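PDB 2V0P: type 2A phosphatase-associated protein 42 from Saccharomyces cerevisiae, which associates with PP2A-type phosphatase catalytic subunits and inhibits the phosphatase SIT4, contributing to negative regulation of TOR signalling in response to nitrogen source. Local coordinates for residues N9-L14 / L36-K41; S110-L115 / N217-N222; C182-L187 / R201-M206. All coordinates share one frame; numbering follows the deposited sequence.

Contact 1. Residues N9-L14 / L36-K41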
ATOM      1  N   ASN A   9     -33.629   6.529  -9.053  1.00 34.89           N
ATOM      2  CA  ASN A   9     -34.020   6.221  -7.685  1.00 36.92           C
ATOM      3  C   ASN A   9     -33.982   4.728  -7.327  1.00 37.62           C
ATOM      4  O   ASN A   9     -33.513   4.369  -6.264  1.00 38.85           O
ATOM      5  CB  ASN A   9     -35.376   6.841  -7.324  1.00 36.51           C
ATOM      6  CG  ASN A   9     -35.328   8.369  -7.289  1.00 35.33           C
ATOM      7  OD1 ASN A   9     -34.295   8.940  -7.448  1.00 37.76           O
ATOM      8  ND2 ASN A   9     -36.475   9.009  -7.138  1.00 39.16           N
ATOM      9  N   ASP A  10     -34.474   3.875  -8.220  1.00 37.49           N
ATOM     10  CA  ASP A  10     -34.389   2.426  -7.997  1.00 36.74           C
ATOM     11  C   ASP A  10     -32.935   1.951  -7.969  1.00 34.51           C
ATOM     12  O   ASP A  10     -32.590   1.159  -7.130  1.00 35.44           O
ATOM     13  CB  ASP A  10     -35.202   1.644  -9.033  1.00 38.40           C
ATOM     14  CG  ASP A  10     -36.686   1.907  -8.931  1.00 42.49           C
ATOM     15  OD1 ASP A  10     -37.122   2.548  -7.945  1.00 47.51           O
ATOM     16  OD2 ASP A  10     -37.439   1.451  -9.835  1.00 47.39           O
ATOM     17  N   ILE A  11     -32.111   2.459  -8.859  1.00 32.21           N
ATOM     18  CA  ILE A  11     -30.697   2.133  -8.942  1.00 33.33           C
ATOM     19  C   ILE A  11     -30.032   2.493  -7.605  1.00 33.48           C
ATOM     20  O   ILE A  11     -29.347   1.644  -6.992  1.00 34.55           O
ATOM     21  CB  ILE A  11     -30.002   2.756 -10.176  1.00 29.03           C
ATOM     22  CG1 ILE A  11     -30.474   2.030 -11.443  1.00 35.99           C
ATOM     23  CG2 ILE A  11     -28.430   2.675 -10.027  1.00 36.13           C
ATOM     24  CD1 ILE A  11     -30.331   2.732 -12.727  1.00 30.92           C
ATOM     25  N   ILE A  12     -30.336   3.687  -7.092  1.00 31.37           N
ATOM     26  CA  ILE A  12     -29.607   4.183  -5.945  1.00 37.29           C
ATOM     27  C   ILE A  12     -30.007   3.377  -4.722  1.00 36.42           C
ATOM     28  O   ILE A  12     -29.176   3.042  -3.883  1.00 37.07           O
ATOM     29  CB  ILE A  12     -29.861   5.704  -5.719  1.00 36.58           C
ATOM     30  CG1 ILE A  12     -29.298   6.533  -6.858  1.00 39.69           C
ATOM     31  CG2 ILE A  12     -29.380   6.138  -4.343  1.00 41.80           C
ATOM     32  CD1 ILE A  12     -28.257   5.882  -7.655  1.00 46.50           C
ATOM     33  N   SER A  13     -31.279   3.008  -4.675  1.00 37.15           N
ATOM     34  CA  SER A  13     -31.803   2.168  -3.628  1.00 36.93           C
ATOM     35  C   SER A  13     -31.181   0.751  -3.632  1.00 37.25           C
ATOM     36  O   SER A  13     -30.913   0.211  -2.591  1.00 37.15           O
ATOM     37  CB  SER A  13     -33.307   2.107  -3.734  1.00 37.59           C
ATOM     38  OG  SER A  13     -33.851   1.406  -2.649  1.00 41.33           O
ATOM     39  N   LEU A  14     -30.986   0.165  -4.808  1.00 37.85           N
ATOM     40  CA  LEU A  14     -30.365  -1.149  -4.904  1.00 38.16           C
ATOM     41  C   LEU A  14     -28.951  -1.044  -4.340  1.00 36.80           C
ATOM     42  O   LEU A  14     -28.571  -1.853  -3.549  1.00 37.73           O
ATOM     43  CB  LEU A  14     -30.340  -1.671  -6.337  1.00 38.10           C
ATOM     44  CG  LEU A  14     -31.679  -2.157  -6.902  1.00 39.03           C
ATOM     45  CD1 LEU A  14     -31.561  -2.395  -8.391  1.00 43.57           C
ATOM     46  CD2 LEU A  14     -32.157  -3.401  -6.187  1.00 43.25           C
ATOM     47  N   LEU A  36     -24.019  -6.592 -11.651  1.00 32.05           N
ATOM     48  CA  LEU A  36     -23.957  -6.511 -13.070  1.00 32.70           C
ATOM     49  C   LEU A  36     -25.246  -5.967 -13.678  1.00 30.09           C
ATOM     50  O   LEU A  36     -25.179  -5.203 -14.533  1.00 33.14           O
ATOM     51  CB  LEU A  36     -23.648  -7.857 -13.692  1.00 30.13           C
ATOM     52  CG  LEU A  36     -23.524  -7.870 -15.196  1.00 34.35           C
ATOM     53  CD1 LEU A  36     -22.492  -6.869 -15.696  1.00 39.67           C
ATOM     54  CD2 LEU A  36     -23.210  -9.256 -15.701  1.00 39.99           C
ATOM     55  N   SER A  37     -26.386  -6.386 -13.225  1.00 30.95           N
ATOM     56  CA  SER A  37     -27.634  -5.903 -13.875  1.00 33.97           C
ATOM     57  C   SER A  37     -27.888  -4.447 -13.492  1.00 32.44           C
ATOM     58  O   SER A  37     -28.367  -3.682 -14.303  1.00 33.32           O
ATOM     59  CB  SER A  37     -28.822  -6.776 -13.599  1.00 32.34           C
ATOM     60  OG  SER A  37     -29.123  -6.821 -12.239  1.00 38.12           O
ATOM     61  N   THR A  38     -27.513  -4.078 -12.268  1.00 33.53           N
ATOM     62  CA  THR A  38     -27.555  -2.701 -11.847  1.00 29.02           C
ATOM     63  C   THR A  38     -26.697  -1.802 -12.703  1.00 29.97           C
ATOM     64  O   THR A  38     -27.109  -0.701 -13.177  1.00 32.44           O
ATOM     65  CB  THR A  38     -27.362  -2.551 -10.372  1.00 30.80           C
ATOM     66  OG1 THR A  38     -28.293  -3.362  -9.727  1.00 30.89           O
ATOM     67  CG2 THR A  38     -27.606  -0.991  -9.877  1.00 32.97           C
ATOM     68  N   ILE A  39     -25.476  -2.205 -12.939  1.00 30.32           N
ATOM     69  CA  ILE A  39     -24.628  -1.438 -13.797  1.00 30.09           C
ATOM     70  C   ILE A  39     -25.205  -1.327 -15.193  1.00 31.93           C
ATOM     71  O   ILE A  39     -25.222  -0.231 -15.751  1.00 34.18           O
ATOM     72  CB  ILE A  39     -23.193  -2.078 -13.843  1.00 29.80           C
ATOM     73  CG1 ILE A  39     -22.487  -1.878 -12.524  1.00 32.16           C
ATOM     74  CG2 ILE A  39     -22.400  -1.493 -14.897  1.00 28.63           C
ATOM     75  CD1 ILE A  39     -21.215  -2.867 -12.500  1.00 30.73           C
ATOM     76  N   LYS A  40     -25.689  -2.424 -15.758  1.00 34.10           N
ATOM     77  CA  LYS A  40     -26.244  -2.409 -17.097  1.00 36.01           C
ATOM     78  C   LYS A  40     -27.396  -1.346 -17.174  1.00 34.24           C
ATOM     79  O   LYS A  40     -27.415  -0.531 -18.077  1.00 36.03           O
ATOM     80  CB  LYS A  40     -26.684  -3.813 -17.542  1.00 36.88           C
ATOM     81  CG  LYS A  40     -25.526  -4.784 -17.788  1.00 38.37           C
ATOM     82  CD  LYS A  40     -26.044  -6.150 -18.256  1.00 39.55           C
ATOM     83  CE  LYS A  40     -24.922  -7.163 -18.485  1.00 44.99           C
ATOM     84  NZ  LYS A  40     -24.127  -6.889 -19.726  1.00 48.83           N
ATOM     85  N   LYS A  41     -28.280  -1.350 -16.187  1.00 32.71           N
ATOM     86  CA  LYS A  41     -29.361  -0.373 -16.041  1.00 34.36           C
ATOM     87  C   LYS A  41     -28.864   1.063 -15.960  1.00 34.85           C
ATOM     88  O   LYS A  41     -29.446   1.961 -16.568  1.00 33.70           O
ATOM     89  CB  LYS A  41     -30.158  -0.640 -14.777  1.00 34.83           C
ATOM     90  CG  LYS A  41     -31.114  -1.811 -14.871  1.00 36.22           C
ATOM     91  CD  LYS A  41     -31.797  -1.998 -13.557  1.00 40.44           C
ATOM     92  CE  LYS A  41     -32.712  -3.213 -13.588  1.00 47.88           C
ATOM     93  NZ  LYS A  41     -33.335  -3.423 -12.234  1.00 51.54           N
TER

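Contact 2. Residues S110-L115 / N217-N222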
ATOM      1  N   SER A 110     -14.786   6.332 -14.452  1.00 29.50           N
ATOM      2  CA  SER A 110     -16.104   6.851 -14.149  1.00 34.36           C
ATOM      3  C   SER A 110     -16.009   7.972 -13.111  1.00 33.72           C
ATOM      4  O   SER A 110     -16.646   9.007 -13.252  1.00 35.27           O
ATOM      5  CB  SER A 110     -17.077   5.794 -13.659  1.00 32.20           C
ATOM      6  OG  SER A 110     -17.507   4.998 -14.700  1.00 40.47           O
ATOM      7  N   PHE A 111     -15.242   7.734 -12.068  1.00 32.82           N
ATOM      8  CA  PHE A 111     -15.036   8.749 -11.020  1.00 34.53           C
ATOM      9  C   PHE A 111     -14.488  10.026 -11.626  1.00 34.13           C
ATOM     10  O   PHE A 111     -14.923  11.090 -11.262  1.00 34.67           O
ATOM     11  CB  PHE A 111     -14.129   8.198  -9.889  1.00 33.48           C
ATOM     12  CG  PHE A 111     -14.846   7.339  -8.891  1.00 31.88           C
ATOM     13  CD1 PHE A 111     -15.960   7.816  -8.213  1.00 34.34           C
ATOM     14  CD2 PHE A 111     -14.355   6.072  -8.560  1.00 31.32           C
ATOM     15  CE1 PHE A 111     -16.637   7.049  -7.300  1.00 33.30           C
ATOM     16  CE2 PHE A 111     -15.024   5.289  -7.653  1.00 32.34           C
ATOM     17  CZ  PHE A 111     -16.198   5.781  -6.998  1.00 32.52           C
ATOM     18  N   ILE A 112     -13.551   9.918 -12.563  1.00 34.30           N
ATOM     19  CA  ILE A 112     -12.969  11.091 -13.202  1.00 36.52           C
ATOM     20  C   ILE A 112     -13.939  11.847 -14.175  1.00 35.83           C
ATOM     21  O   ILE A 112     -14.015  13.071 -14.188  1.00 33.26           O
ATOM     22  CB  ILE A 112     -11.569  10.770 -13.791  1.00 36.91           C
ATOM     23  CG1 ILE A 112     -10.629  10.329 -12.622  1.00 39.80           C
ATOM     24  CG2 ILE A 112     -11.006  11.948 -14.522  1.00 38.67           C
ATOM     25  CD1 ILE A 112      -9.222  10.004 -13.043  1.00 39.17           C
ATOM     26  N   ASN A 113     -14.689  11.070 -14.941  1.00 34.33           N
ATOM     27  CA  ASN A 113     -15.849  11.558 -15.690  1.00 35.46           C
ATOM     28  C   ASN A 113     -16.767  12.425 -14.814  1.00 34.24           C
ATOM     29  O   ASN A 113     -17.038  13.518 -15.174  1.00 36.16           O
ATOM     30  CB  ASN A 113     -16.611  10.352 -16.272  1.00 33.69           C
ATOM     31  CG  ASN A 113     -15.883   9.706 -17.405  1.00 34.76           C
ATOM     32  OD1 ASN A 113     -14.907  10.229 -17.865  1.00 38.44           O
ATOM     33  ND2 ASN A 113     -16.388   8.560 -17.899  1.00 34.77           N
ATOM     34  N   PHE A 114     -17.157  11.930 -13.639  1.00 35.28           N
ATOM     35  CA  PHE A 114     -17.992  12.614 -12.700  1.00 34.89           C
ATOM     36  C   PHE A 114     -17.381  13.999 -12.303  1.00 34.27           C
ATOM     37  O   PHE A 114     -18.041  14.939 -12.399  1.00 32.98           O
ATOM     38  CB  PHE A 114     -18.262  11.747 -11.500  1.00 34.91           C
ATOM     39  CG  PHE A 114     -18.977  12.435 -10.358  1.00 38.28           C
ATOM     40  CD1 PHE A 114     -20.258  13.019 -10.533  1.00 27.59           C
ATOM     41  CD2 PHE A 114     -18.406  12.465  -9.097  1.00 32.47           C
ATOM     42  CE1 PHE A 114     -20.903  13.649  -9.493  1.00 33.12           C
ATOM     43  CE2 PHE A 114     -19.108  13.089  -7.995  1.00 38.69           C
ATOM     44  CZ  PHE A 114     -20.361  13.700  -8.225  1.00 35.48           C
ATOM     45  N   LEU A 115     -16.112  14.060 -11.895  1.00 34.53           N
ATOM     46  CA  LEU A 115     -15.476  15.298 -11.491  1.00 34.14           C
ATOM     47  C   LEU A 115     -15.334  16.234 -12.659  1.00 33.28           C
ATOM     48  O   LEU A 115     -15.510  17.438 -12.533  1.00 34.85           O
ATOM     49  CB  LEU A 115     -14.077  15.037 -10.815  1.00 32.99           C
ATOM     50  CG  LEU A 115     -14.088  14.105  -9.613  1.00 31.17           C
ATOM     51  CD1 LEU A 115     -12.641  13.855  -9.073  1.00 38.28           C
ATOM     52  CD2 LEU A 115     -14.987  14.491  -8.462  1.00 28.23           C
ATOM     53  N   ASN A 217     -11.382   9.885  -2.127  1.00 30.34           N
ATOM     54  CA  ASN A 217     -11.096   8.694  -1.349  1.00 32.76           C
ATOM     55  C   ASN A 217     -11.208   7.412  -2.132  1.00 33.09           C
ATOM     56  O   ASN A 217     -10.452   6.492  -1.937  1.00 33.54           O
ATOM     57  CB  ASN A 217     -11.975   8.586  -0.132  1.00 32.77           C
ATOM     58  CG  ASN A 217     -11.574   9.589   0.957  1.00 36.88           C
ATOM     59  OD1 ASN A 217     -10.411   9.938   1.103  1.00 39.52           O
ATOM     60  ND2 ASN A 217     -12.535  10.030   1.707  1.00 39.89           N
ATOM     61  N   ASN A 218     -12.196   7.357  -3.006  1.00 33.77           N
ATOM     62  CA  ASN A 218     -12.370   6.189  -3.786  1.00 32.29           C
ATOM     63  C   ASN A 218     -11.331   6.099  -4.869  1.00 32.46           C
ATOM     64  O   ASN A 218     -10.878   4.982  -5.192  1.00 33.08           O
ATOM     65  CB  ASN A 218     -13.807   6.147  -4.357  1.00 33.89           C
ATOM     66  CG  ASN A 218     -14.844   6.246  -3.309  1.00 31.40           C
ATOM     67  OD1 ASN A 218     -14.680   5.794  -2.244  1.00 44.06           O
ATOM     68  ND2 ASN A 218     -15.934   6.948  -3.614  1.00 41.90           N
ATOM     69  N   ILE A 219     -10.971   7.238  -5.472  1.00 29.46           N
ATOM     70  CA  ILE A 219      -9.995   7.216  -6.505  1.00 30.01           C
ATOM     71  C   ILE A 219      -8.641   6.729  -5.817  1.00 29.36           C
ATOM     72  O   ILE A 219      -7.977   5.967  -6.373  1.00 30.52           O
ATOM     73  CB  ILE A 219      -9.784   8.528  -7.200  1.00 29.82           C
ATOM     74  CG1 ILE A 219     -10.972   8.794  -8.198  1.00 31.53           C
ATOM     75  CG2 ILE A 219      -8.501   8.513  -8.041  1.00 28.29           C
ATOM     76  CD1 ILE A 219     -11.017  10.153  -8.736  1.00 31.47           C
ATOM     77  N   GLU A 220      -8.335   7.221  -4.657  1.00 28.92           N
ATOM     78  CA  GLU A 220      -7.035   6.839  -3.949  1.00 30.76           C
ATOM     79  C   GLU A 220      -7.005   5.331  -3.665  1.00 33.02           C
ATOM     80  O   GLU A 220      -5.998   4.616  -3.991  1.00 34.99           O
ATOM     81  CB  GLU A 220      -6.873   7.653  -2.657  1.00 33.21           C
ATOM     82  CG  GLU A 220      -5.445   7.653  -2.112  1.00 29.60           C
ATOM     83  CD  GLU A 220      -5.350   7.996  -0.642  1.00 31.20           C
ATOM     84  OE1 GLU A 220      -6.377   8.108   0.063  1.00 36.02           O
ATOM     85  OE2 GLU A 220      -4.223   8.132  -0.179  1.00 41.04           O
ATOM     86  N   GLN A 221      -8.096   4.837  -3.104  1.00 32.87           N
ATOM     87  CA  GLN A 221      -8.214   3.466  -2.698  1.00 33.33           C
ATOM     88  C   GLN A 221      -8.109   2.598  -3.934  1.00 33.61           C
ATOM     89  O   GLN A 221      -7.379   1.673  -3.912  1.00 33.38           O
ATOM     90  CB  GLN A 221      -9.509   3.209  -1.981  1.00 36.16           C
ATOM     91  CG  GLN A 221      -9.921   1.775  -1.937  1.00 37.22           C
ATOM     92  CD  GLN A 221      -9.010   0.925  -1.035  1.00 41.51           C
ATOM     93  OE1 GLN A 221      -8.523   1.390  -0.010  1.00 45.41           O
ATOM     94  NE2 GLN A 221      -8.800  -0.319  -1.419  1.00 39.87           N
ATOM     95  N   ASN A 222      -8.776   2.962  -5.028  1.00 31.14           N
ATOM     96  CA  ASN A 222      -8.709   2.121  -6.212  1.00 33.32           C
ATOM     97  C   ASN A 222      -7.339   2.129  -6.927  1.00 31.79           C
ATOM     98  O   ASN A 222      -6.920   1.149  -7.484  1.00 32.83           O
ATOM     99  CB  ASN A 222      -9.888   2.458  -7.170  1.00 31.04           C
ATOM    100  CG  ASN A 222     -11.250   2.107  -6.591  1.00 32.11           C
ATOM    101  OD1 ASN A 222     -11.367   1.546  -5.523  1.00 43.77           O
ATOM    102  ND2 ASN A 222     -12.282   2.488  -7.280  1.00 38.88           N
TER

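Contact 3. Residues C182-L187 / R201-M206. With ZN (zinc ion), chain C.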
ATOM      1  N   CYS A 182     -27.556  17.739   7.979  1.00 40.44           N
ATOM      2  CA  CYS A 182     -28.584  18.653   8.546  1.00 39.97           C
ATOM      3  C   CYS A 182     -29.681  18.966   7.462  1.00 39.81           C
ATOM      4  O   CYS A 182     -30.865  19.020   7.783  1.00 40.97           O
ATOM      5  CB  CYS A 182     -27.986  19.892   9.326  1.00 40.38           C
ATOM      6  SG  CYS A 182     -28.127  20.075  11.321  1.00 43.67           S
ATOM      7  N   LEU A 183     -29.289  19.105   6.199  1.00 38.49           N
ATOM      8  CA  LEU A 183     -30.228  19.261   5.052  1.00 38.49           C
ATOM      9  C   LEU A 183     -31.197  18.103   4.866  1.00 38.14           C
ATOM     10  O   LEU A 183     -32.406  18.318   4.880  1.00 38.02           O
ATOM     11  CB  LEU A 183     -29.505  19.566   3.760  1.00 36.80           C
ATOM     12  CG  LEU A 183     -29.029  20.996   3.557  1.00 36.69           C
ATOM     13  CD1 LEU A 183     -28.035  21.091   2.427  1.00 37.29           C
ATOM     14  CD2 LEU A 183     -30.170  21.967   3.357  1.00 41.28           C
ATOM     15  N   GLU A 184     -30.688  16.886   4.799  1.00 38.85           N
ATOM     16  CA  GLU A 184     -31.535  15.698   4.745  1.00 41.48           C
ATOM     17  C   GLU A 184     -32.556  15.647   5.889  1.00 42.50           C
ATOM     18  O   GLU A 184     -33.716  15.305   5.664  1.00 42.85           O
ATOM     19  CB  GLU A 184     -30.694  14.416   4.712  1.00 41.90           C
ATOM     20  CG  GLU A 184     -29.931  14.222   3.415  1.00 45.66           C
ATOM     21  CD  GLU A 184     -28.859  13.154   3.498  1.00 52.11           C
ATOM     22  OE1 GLU A 184     -28.492  12.766   4.627  1.00 55.81           O
ATOM     23  OE2 GLU A 184     -28.368  12.707   2.430  1.00 55.33           O
ATOM     24  N   LEU A 185     -32.131  16.006   7.104  1.00 42.79           N
ATOM     25  CA  LEU A 185     -33.009  15.950   8.260  1.00 44.09           C
ATOM     26  C   LEU A 185     -34.045  17.073   8.251  1.00 44.47           C
ATOM     27  O   LEU A 185     -35.187  16.851   8.618  1.00 44.11           O
ATOM     28  CB  LEU A 185     -32.197  15.979   9.551  1.00 44.19           C
ATOM     29  CG  LEU A 185     -31.451  14.708   9.938  1.00 45.33           C
ATOM     30  CD1 LEU A 185     -30.254  15.067  10.796  1.00 47.52           C
ATOM     31  CD2 LEU A 185     -32.368  13.754  10.668  1.00 46.73           C
ATOM     32  N   GLU A 186     -33.641  18.262   7.827  1.00 45.79           N
ATOM     33  CA  GLU A 186     -34.577  19.377   7.668  1.00 48.48           C
ATOM     34  C   GLU A 186     -35.699  19.061   6.658  1.00 49.31           C
ATOM     35  O   GLU A 186     -36.804  19.605   6.776  1.00 49.70           O
ATOM     36  CB  GLU A 186     -33.844  20.661   7.292  1.00 48.38           C
ATOM     37  CG  GLU A 186     -33.103  21.297   8.448  1.00 51.59           C
ATOM     38  CD  GLU A 186     -32.500  22.644   8.093  1.00 55.27           C
ATOM     39  OE1 GLU A 186     -31.751  22.720   7.088  1.00 56.90           O
ATOM     40  OE2 GLU A 186     -32.772  23.623   8.834  1.00 57.50           O
ATOM     41  N   LEU A 187     -35.414  18.173   5.698  1.00 50.38           N
ATOM     42  CA  LEU A 187     -36.429  17.665   4.766  1.00 51.30           C
ATOM     43  C   LEU A 187     -37.339  16.605   5.397  1.00 51.67           C
ATOM     44  O   LEU A 187     -36.931  15.457   5.606  1.00 52.18           O
ATOM     45  CB  LEU A 187     -35.783  17.118   3.491  1.00 51.50           C
ATOM     46  CG  LEU A 187     -35.647  18.017   2.258  1.00 52.51           C
ATOM     47  CD1 LEU A 187     -37.008  18.594   1.824  1.00 53.17           C
ATOM     48  CD2 LEU A 187     -34.622  19.122   2.471  1.00 52.48           C
ATOM     49  N   ARG A 201     -33.386  21.719  -3.885  1.00 31.07           N
ATOM     50  CA  ARG A 201     -32.317  22.095  -4.778  1.00 31.83           C
ATOM     51  C   ARG A 201     -30.977  22.205  -4.053  1.00 31.84           C
ATOM     52  O   ARG A 201     -29.965  21.861  -4.611  1.00 30.54           O
ATOM     53  CB  ARG A 201     -32.616  23.424  -5.450  1.00 30.37           C
ATOM     54  CG  ARG A 201     -31.604  23.812  -6.483  1.00 31.29           C
ATOM     55  CD  ARG A 201     -32.160  24.861  -7.443  1.00 31.21           C
ATOM     56  NE  ARG A 201     -31.240  25.000  -8.552  1.00 33.71           N
ATOM     57  CZ  ARG A 201     -31.407  24.455  -9.756  1.00 35.75           C
ATOM     58  NH1 ARG A 201     -32.524  23.750 -10.054  1.00 33.67           N
ATOM     59  NH2 ARG A 201     -30.454  24.640 -10.670  1.00 33.39           N
ATOM     60  N   GLU A 202     -31.021  22.769  -2.833  1.00 32.48           N
ATOM     61  CA  GLU A 202     -29.845  22.900  -2.000  0.50 33.05           C
ATOM     62  C   GLU A 202     -29.325  21.518  -1.584  1.00 32.51           C
ATOM     63  O   GLU A 202     -28.160  21.266  -1.665  1.00 31.60           O
ATOM     64  CB  GLU A 202     -30.176  23.752  -0.781  0.50 33.07           C
ATOM     65  CG  GLU A 202     -29.065  23.844   0.250  0.50 34.88           C
ATOM     66  CD  GLU A 202     -29.402  24.793   1.386  0.50 34.55           C
ATOM     67  OE1 GLU A 202     -30.583  24.838   1.796  0.50 37.41           O
ATOM     68  OE2 GLU A 202     -28.487  25.490   1.877  0.50 37.71           O
ATOM     69  N   LEU A 203     -30.223  20.647  -1.150  1.00 32.23           N
ATOM     70  CA  LEU A 203     -29.879  19.283  -0.824  1.00 34.13           C
ATOM     71  C   LEU A 203     -29.174  18.521  -1.972  1.00 33.63           C
ATOM     72  O   LEU A 203     -28.171  17.833  -1.751  1.00 34.57           O
ATOM     73  CB  LEU A 203     -31.119  18.562  -0.306  1.00 34.09           C
ATOM     74  CG  LEU A 203     -31.131  17.065  -0.055  1.00 36.28           C
ATOM     75  CD1 LEU A 203     -30.017  16.719   0.918  1.00 40.89           C
ATOM     76  CD2 LEU A 203     -32.491  16.620   0.484  1.00 36.97           C
ATOM     77  N   TYR A 204     -29.710  18.625  -3.182  1.00 32.28           N
ATOM     78  CA  TYR A 204     -29.172  17.967  -4.317  1.00 34.20           C
ATOM     79  C   TYR A 204     -27.775  18.423  -4.677  1.00 32.26           C
ATOM     80  O   TYR A 204     -26.935  17.598  -4.994  1.00 35.96           O
ATOM     81  CB  TYR A 204     -30.118  18.077  -5.524  1.00 35.30           C
ATOM     82  CG  TYR A 204     -31.419  17.361  -5.317  1.00 38.48           C
ATOM     83  CD1 TYR A 204     -31.565  16.398  -4.320  1.00 43.10           C
ATOM     84  CD2 TYR A 204     -32.495  17.597  -6.159  1.00 39.49           C
ATOM     85  CE1 TYR A 204     -32.780  15.713  -4.140  1.00 45.40           C
ATOM     86  CE2 TYR A 204     -33.700  16.934  -5.985  1.00 43.24           C
ATOM     87  CZ  TYR A 204     -33.835  15.980  -4.994  1.00 44.57           C
ATOM     88  OH  TYR A 204     -35.047  15.310  -4.857  1.00 45.40           O
ATOM     89  N   LEU A 205     -27.552  19.708  -4.633  1.00 30.34           N
ATOM     90  CA  LEU A 205     -26.260  20.322  -4.823  1.00 32.15           C
ATOM     91  C   LEU A 205     -25.279  19.920  -3.733  1.00 31.73           C
ATOM     92  O   LEU A 205     -24.169  19.698  -4.061  1.00 30.70           O
ATOM     93  CB  LEU A 205     -26.327  21.822  -4.908  1.00 32.89           C
ATOM     94  CG  LEU A 205     -27.070  22.308  -6.172  1.00 30.48           C
ATOM     95  CD1 LEU A 205     -27.423  23.734  -6.013  1.00 34.51           C
ATOM     96  CD2 LEU A 205     -26.222  22.082  -7.408  1.00 31.46           C
HETATM   97  N   MSE A 206     -25.706  19.934  -2.473  1.00 32.46           N
HETATM   98  CA  MSE A 206     -24.856  19.522  -1.337  1.00 35.45           C
HETATM   99  C   MSE A 206     -24.525  18.041  -1.467  1.00 35.74           C
HETATM  100  O   MSE A 206     -23.447  17.580  -1.057  1.00 37.20           O
HETATM  101  CB  MSE A 206     -25.536  19.806   0.013  1.00 34.55           C
HETATM  102  CG  MSE A 206     -24.606  19.651   1.245  1.00 40.28           C
HETATM  103 SE   MSE A 206     -23.131  20.941   1.162  1.00 44.89          SE
HETATM  104  CE  MSE A 206     -24.129  22.609   1.394  1.00 45.20           C
TER
HETATM  105 ZN    ZN C1235     -28.045  18.975  12.213  1.00 81.66          ZN

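Contact 1. Residues N9-L14 / L36-K41
Thr38 OG1 is gripped by one hydrogen bond, to the carbonyl O of Leu34 one turn back on its own helix, and that same carbonyl also accepts a bond from Ser37 OG. With its hydroxyl satisfied within the helix, Thr38 can face its partner as a small, nearly apolar group. OG1 lies anti to the carbonyl carbon (chi1 -54°), which sends the methyl anti to the backbone N, where Thr38 CG2 rests 3.8 Å from Ile11 CG2. The two branches slide past each other in opposite directions. Leu14 crosses obliquely instead, its CD1 packing 3.7 Å from Thr38 OG1. These residues join helix 4-19 to helix 29-52, neighbours in sequence that run nearly antiparallel (152°) in the tetratricopeptide-repeat-like fold; the local axes come within 10.4 Å. A threonine suits this closest backbone crossing, where Ile11 CA and Thr38 CA are 6.5 Å apart, because its beta-branched side chain is compact. Ile11 reaches on along its other branch, placing CD1 4.0 Å from Lys41 CB. Lys41 covers this edge with its base, while its extended chain carries the amine toward Leu14, ending with Lys41 NZ 4.4 Å from Leu14 CD1; NZ stays 6.8 Å from Asp10 OD2, too far for a salt bridge, though some mutual attraction is possible. Leu82 of helix 75-83 also packs on Thr38, and Leu42 and Leu45 of helix 29-52 pack on Ile11.

Contact 2. Residues S110-L115 / N217-N222
Near the centre of the all-helical, tetratricopeptide-repeat-like N-terminal domain, helix 93-120 packs almost antiparallel (154°) on helix 199-231, their local axes 10.6 Å apart. The apolar packing turns on Ile219. Its CG1 lies 3.6 Å from Phe111 CB as the two side chains slide past each other in opposite directions. At the end of the same branch, Ile219 CD1 meets Ile112 CG1 at 3.9 Å, the side chains crossing at about a right angle, and faces Leu115 CD1 tip to tip at 4.1 Å. The CG1-CD1 arm of a beta-branched isoleucine thus suits a place among three apolar neighbours. The second kind of interaction sets amides against the Phe111 ring. Asn218 crosses Phe111 at about a right angle, with its CB 3.6 Å from Phe111 CZ and its amide plane 37° from that of the ring; its ND2 is tied to Asp214 OD2, which would fix the rotation of the amide beside the aromatic carbons. Tyr77 and Leu81 of helix 75-83 also pack on Phe111, and nearby Glu220 packs on Leu161 of the second subunit. The other amide approaches differently: Asn222 ND2 sits at the ring edge, near its plane, 3.9 Å from Phe111 CE2.

Contact 3. Residues C182-L187 / R201-M206
Cys182 opens the segment on the outer side of the hairpin, where its SG binds a zinc ion; the modelled length, 1.4 Å from Cys182 SG to ZN, is much shorter than a normal zinc-thiolate bond, so the geometry there carries little weight. Leu183, next along, supplies the buried centre. Its CD1 sits 3.7 Å from CB of Met206, a selenomethionine, and CD2 lies against the carboxylate end of Glu202, 3.3 Å from OE1 in one of its two conformers. An alanine here would remove both of these methyls and would probably loosen the packing of helix 156-186 on helix 199-231, which form an antiparallel helical hairpin (149°). Glu184 contributes its aliphatic part: CG touches Leu203 CD1 at 3.5 Å, while OE2 forms a salt bridge with Arg207 NH2 one turn further along the partner helix than Leu203. A glutamate suits this partly exposed position, with an aliphatic base for packing and a charged tip for the arginine. Finally Leu187 brings CD2 to within 3.8 Å of Leu203 CD2. Leu203, its CG anti to the backbone N (chi1 172°), therefore spreads its two methyls between Glu184 and Leu187. Across these segments the union rests on hydrocarbon packing, with acids at its margin; Glu186 OE1 and Glu202 OE1, 5.8 Å apart, would repel mildly if both are ionised.

From the N terminus, the chain first turns back on itself at contact 1, which closes a short loop between helix 4-19 and helix 29-52. Contact 2 begins later, on helix 93-120, and closes only when the chain returns along helix 199-231. Within that long excursion lies contact 3, a hairpin between helix 156-186 and the start of helix 199-231, so contacts 2 and 3 nest and share one helix. Contact 1 precedes both, and none cross. Centres lie about 19 Å apart for contacts 1 and 2 and about 23 Å from contact 3 to either. Helix 75-83 bridges the first two, packing on Thr38 and on Phe111.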